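Glucoamylase (Thermoanaerobacterium thermosaccharolyticum, PDB 1LF6) hydrolyses terminal alpha-1,4-linked glucose residues one after another from the non-reducing ends of glucan chains, probably releasing beta-D-glucose. Local coordinates at residues N44-K49 / T312-Y317. Numbering follows the deposited sequence.
Sequences NNYVSK and TNKGAY
K314 lies with its aliphatic chain across one face of the Y46 phenol ring. K314 CE sits over the ring centre, 3.6 Å from the Y46 ring centroid and almost exactly on the ring normal, a CH-pi contact. The chain stays extended from CG to NZ (chi4 177°), which carries it over the ring from the CE2 edge, where K314 CG is 3.9 Å from Y46 CE2, toward the CD1–CE1 side. There K314 NZ stands 4.2 Å from the Y46 ring centroid, 20° off the normal, in a cation-pi interaction. The Y46 hydroxyl is hydrogen-bonded to E309, and both side chains touch R363 of helix 358-375. Beside this pair, K49 CE makes a van der Waals contact of 3.9 Å with T312 OG1. A bend at chi4 lets K49 NZ donate a 2.6 Å hydrogen bond to Y46 O within 44-49, nearly in line with the carbonyl (162°). With an alanine at Y46, K314 would probably lose its aromatic face and swing more freely, and E309 OE1 would lose this hydrogen bond. Loops of the N-terminal beta-sandwich and (alpha/alpha)-barrel domains thus meet at the surface through dispersion and cation-pi attraction, while directional bonds to E309 and K49 hold the tyrosine in place.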
loop_
_atom_site.group_PDB
_atom_site.type_symbol
_atom_site.label_atom_id
_atom_site.label_comp_id
_atom_site.label_asym_id
_atom_site.label_seq_id
_atom_site.Cartn_x
_atom_site.Cartn_y
_atom_site.Cartn_z
ATOM N N ASN A 44 5.894 16.116 0.372
ATOM C CA ASN A 44 5.798 15.989 1.821
ATOM C C ASN A 44 5.139 17.222 2.454
ATOM O O ASN A 44 5.725 17.912 3.289
ATOM C CB ASN A 44 7.195 15.731 2.409
ATOM C CG ASN A 44 7.210 15.727 3.928
ATOM O OD1 ASN A 44 6.269 15.275 4.577
ATOM N ND2 ASN A 44 8.296 16.223 4.503
ATOM N N ASN A 45 3.915 17.499 2.018
ATOM C CA ASN A 45 3.122 18.609 2.540
ATOM C C ASN A 45 1.659 18.340 2.210
ATOM O O ASN A 45 1.359 17.459 1.404
ATOM C CB ASN A 45 3.573 19.965 1.956
ATOM C CG ASN A 45 3.367 20.076 0.449
ATOM O OD1 ASN A 45 4.327 20.122 -0.315
ATOM N ND2 ASN A 45 2.113 20.140 0.021
ATOM N N TYR A 46 0.755 19.091 2.826
ATOM C CA TYR A 46 -0.673 18.891 2.599
ATOM C C TYR A 46 -1.270 19.705 1.457
ATOM O O TYR A 46 -2.409 19.472 1.050
ATOM C CB TYR A 46 -1.445 19.162 3.896
ATOM C CG TYR A 46 -1.104 18.182 5.000
ATOM C CD1 TYR A 46 -0.265 18.545 6.056
ATOM C CD2 TYR A 46 -1.588 16.875 4.963
ATOM C CE1 TYR A 46 0.083 17.622 7.049
ATOM C CE2 TYR A 46 -1.246 15.949 5.944
ATOM C CZ TYR A 46 -0.415 16.324 6.981
ATOM O OH TYR A 46 -0.087 15.400 7.948
ATOM N N VAL A 47 -0.492 20.643 0.927
ATOM C CA VAL A 47 -0.947 21.488 -0.169
ATOM C C VAL A 47 -1.046 20.715 -1.484
ATOM O O VAL A 47 -2.096 20.707 -2.128
ATOM C CB VAL A 47 0.004 22.691 -0.374
ATOM C CG1 VAL A 47 -0.555 23.619 -1.447
ATOM C CG2 VAL A 47 0.192 23.440 0.942
ATOM N N SER A 48 0.048 20.070 -1.880
ATOM C CA SER A 48 0.084 19.304 -3.123
ATOM C C SER A 48 -0.628 17.969 -2.933
ATOM O O SER A 48 -0.030 17.000 -2.460
ATOM C CB SER A 48 1.533 19.063 -3.550
ATOM O OG SER A 48 1.589 18.362 -4.785
ATOM N N LYS A 49 -1.904 17.927 -3.307
ATOM C CA LYS A 49 -2.708 16.724 -3.159
ATOM C C LYS A 49 -2.663 15.800 -4.373
ATOM O O LYS A 49 -3.685 15.517 -4.995
ATOM C CB LYS A 49 -4.158 17.104 -2.840
ATOM C CG LYS A 49 -4.314 17.991 -1.604
ATOM C CD LYS A 49 -5.769 18.035 -1.153
ATOM C CE LYS A 49 -6.038 19.177 -0.185
ATOM N NZ LYS A 49 -5.018 19.329 0.877
ATOM N N THR A 312 -6.416 15.332 3.315
ATOM C CA THR A 312 -7.615 16.056 3.716
ATOM C C THR A 312 -8.097 15.463 5.040
ATOM O O THR A 312 -8.362 16.186 5.998
ATOM C CB THR A 312 -8.714 15.938 2.649
ATOM O OG1 THR A 312 -8.190 16.362 1.385
ATOM C CG2 THR A 312 -9.912 16.818 3.010
ATOM N N ASN A 313 -8.210 14.139 5.087
ATOM C CA ASN A 313 -8.613 13.451 6.311
ATOM C C ASN A 313 -7.318 12.975 6.951
ATOM O O ASN A 313 -6.891 11.835 6.747
ATOM C CB ASN A 313 -9.512 12.252 5.992
ATOM C CG ASN A 313 -10.973 12.638 5.848
ATOM O OD1 ASN A 313 -11.665 12.878 6.838
ATOM N ND2 ASN A 313 -11.446 12.709 4.612
ATOM N N LYS A 314 -6.678 13.865 7.707
ATOM C CA LYS A 314 -5.412 13.544 8.353
ATOM C C LYS A 314 -5.538 12.395 9.344
ATOM O O LYS A 314 -6.527 12.280 10.061
ATOM C CB LYS A 314 -4.850 14.787 9.051
ATOM C CG LYS A 314 -4.537 15.939 8.099
ATOM C CD LYS A 314 -3.947 17.124 8.840
ATOM C CE LYS A 314 -3.660 18.278 7.891
ATOM N NZ LYS A 314 -3.151 19.472 8.619
ATOM N N GLY A 315 -4.518 11.545 9.382
ATOM C CA GLY A 315 -4.545 10.407 10.277
ATOM C C GLY A 315 -5.037 9.173 9.548
ATOM O O GLY A 315 -4.874 8.050 10.025
ATOM N N ALA A 316 -5.647 9.381 8.385
ATOM C CA ALA A 316 -6.157 8.274 7.583
ATOM C C ALA A 316 -5.045 7.626 6.758
ATOM O O ALA A 316 -4.759 8.058 5.646
ATOM C CB ALA A 316 -7.256 8.770 6.664
ATOM N N TYR A 317 -4.411 6.595 7.304
ATOM C CA TYR A 317 -3.345 5.898 6.592
ATOM C C TYR A 317 -3.920 4.650 5.934
ATOM O O TYR A 317 -4.574 3.841 6.594
ATOM C CB TYR A 317 -2.222 5.524 7.562
ATOM C CG TYR A 317 -1.383 6.713 7.965
ATOM C CD1 TYR A 317 -0.328 7.143 7.164
ATOM C CD2 TYR A 317 -1.691 7.456 9.107
ATOM C CE1 TYR A 317 0.401 8.286 7.482
ATOM C CE2 TYR A 317 -0.968 8.607 9.435
ATOM C CZ TYR A 317 0.071 9.014 8.617
ATOM O OH TYR A 317 0.769 10.167 8.917
#